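Local coordinates for protein alkaline phosphatase PHOX (Pseudomonas fluorescens, PDB 4ALF) that hydrolyses phosphate monoesters as a calcium-binding alkaline phosphatase of the PhoX family, at residues G530-G535 against G548-G553. Numbering follows the deposited sequence.
Sequences GCEVTG and GIQHPG. With CA (calcium ion), chain F; EDO (1,2-ethanediol), chain J.
Glu532 OE1 is gripped twice: the calcium ion binds it at 2.4 Å, and His551 NE2 donates a short, nearly straight hydrogen bond to it (2.6 Å, 166° at the hydrogen). OE2 also reaches the metal, at 2.7 Å, which makes the carboxylate a bidentate ligand. The histidine comes in on the anti side of OE1, a little off the carboxylate plane, with its ring turned almost perpendicular to the carboxylate. At the ring's other nitrogen, ND1 gives a more bent bond to Gly530 O (2.9 Å), so both ring nitrogens are tied to 530-535 and the rotation of the imidazole is fixed.

Gln550 CG is anti to the backbone N (chi1 -169°) and the chain beyond it is extended, which carries the amide alongside the Glu532 carboxylate, pointing the same way. A calcium-bound water lies 2.8 Å from Gln550 OE1 and probably donates to it, though it has other acceptors in reach, while NE2 turns to Asn67 O; the amide thus backs the metal site from the second shell. On the same face Thr534 CG2 packs on Gln550 CB, 3.6 Å away, and the threonine hydroxyl bonds to Asp69.

Backbone bonds in both directions join Glu532 and Gln550, the one from Gln550 N to Glu532 O being nearly straight. On the other face of the hairpin, Val533 CG2 lies near Ile549 CD1, and Cys531 CB, just before the strand, touches Ile549 CG2 at 3.7 Å. Asp494 shares the calcium with Glu532, and three waters fill further positions around the ion. The whole is an antiparallel beta hairpin of strands 532-538 and 544-550, a piece of the PhoX beta propeller that presents one carboxylate to the calcium cluster, with the histidine behind it in the second shell.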
# COMPACT_ATOMS: atom_id res chain seq x y z
N GLY A 530 -5.91 8.62 16.35
CA GLY A 530 -5.79 9.32 15.08
C GLY A 530 -4.92 8.63 14.05
O GLY A 530 -4.76 9.15 12.95
N CYS A 531 -4.36 7.48 14.40
CA CYS A 531 -3.52 6.72 13.47
C CYS A 531 -4.31 5.79 12.57
O CYS A 531 -5.50 5.53 12.81
CB CYS A 531 -2.49 5.86 14.23
SG CYS A 531 -3.08 4.24 14.84
N GLU A 532 -3.65 5.25 11.56
CA GLU A 532 -4.05 3.98 10.96
C GLU A 532 -2.91 3.00 11.20
O GLU A 532 -1.77 3.41 11.43
CB GLU A 532 -4.43 4.10 9.48
CG GLU A 532 -3.28 4.48 8.56
CD GLU A 532 -3.80 4.86 7.18
OE1 GLU A 532 -4.26 5.99 7.03
OE2 GLU A 532 -3.79 3.98 6.29
N VAL A 533 -3.24 1.72 11.15
CA VAL A 533 -2.30 0.65 11.33
C VAL A 533 -1.96 0.15 9.93
O VAL A 533 -2.87 -0.23 9.18
CB VAL A 533 -2.89 -0.45 12.24
CG1 VAL A 533 -1.93 -1.60 12.33
CG2 VAL A 533 -3.20 0.14 13.63
N THR A 534 -0.68 0.17 9.53
CA THR A 534 -0.33 -0.12 8.14
C THR A 534 1.13 -0.52 8.08
O THR A 534 1.94 -0.01 8.86
CB THR A 534 -0.68 1.08 7.26
OG1 THR A 534 -0.53 0.71 5.88
CG2 THR A 534 0.14 2.33 7.61
N GLY A 535 1.46 -1.42 7.17
CA GLY A 535 2.80 -1.95 7.07
C GLY A 535 2.96 -3.14 7.97
O GLY A 535 2.68 -3.06 9.17
N GLY A 548 3.48 -0.73 11.22
CA GLY A 548 3.49 0.70 11.20
C GLY A 548 2.29 1.35 11.85
O GLY A 548 1.17 0.85 11.77
N ILE A 549 2.58 2.45 12.53
CA ILE A 549 1.59 3.35 13.09
C ILE A 549 1.73 4.63 12.30
O ILE A 549 2.74 5.34 12.47
CB ILE A 549 1.85 3.58 14.59
CG1 ILE A 549 1.74 2.27 15.38
CG2 ILE A 549 0.90 4.63 15.12
CD1 ILE A 549 0.46 1.51 15.19
N GLN A 550 0.76 4.92 11.43
CA GLN A 550 0.86 6.02 10.50
C GLN A 550 -0.02 7.18 10.96
O GLN A 550 -1.14 6.98 11.41
CB GLN A 550 0.43 5.57 9.08
CG GLN A 550 0.76 6.57 7.99
CD GLN A 550 0.06 6.24 6.69
OE1 GLN A 550 -1.15 6.06 6.67
NE2 GLN A 550 0.84 6.11 5.62
N HIS A 551 0.53 8.40 10.86
CA HIS A 551 -0.13 9.66 11.21
C HIS A 551 -0.84 9.66 12.54
O HIS A 551 -1.98 10.12 12.63
CB HIS A 551 -1.06 10.21 10.08
CG HIS A 551 -2.19 9.29 9.70
ND1 HIS A 551 -3.28 9.09 10.47
CD2 HIS A 551 -2.38 8.56 8.55
CE1 HIS A 551 -4.11 8.25 9.85
NE2 HIS A 551 -3.54 7.91 8.68
N PRO A 552 -0.21 9.16 13.61
CA PRO A 552 -0.85 9.39 14.91
C PRO A 552 -1.17 10.87 15.11
O PRO A 552 -0.39 11.73 14.78
CB PRO A 552 0.21 8.89 15.92
CG PRO A 552 1.50 9.05 15.19
CD PRO A 552 1.18 8.72 13.75
N GLY A 553 -2.34 11.15 15.63
CA GLY A 553 -2.73 12.53 15.86
C GLY A 553 -3.05 13.33 14.62
O GLY A 553 -2.83 14.55 14.62
CA CA F . -5.05 5.89 4.79
C1 EDO J . 2.16 12.42 13.36
O1 EDO J . 0.95 12.49 12.56
C2 EDO J . 3.24 13.42 12.95
O2 EDO J . 3.10 13.78 11.59
O HOH W 1 -2.72 6.04 4.38
O HOH W 2 -7.06 7.07 5.73
O HOH W 3 -4.60 8.36 4.79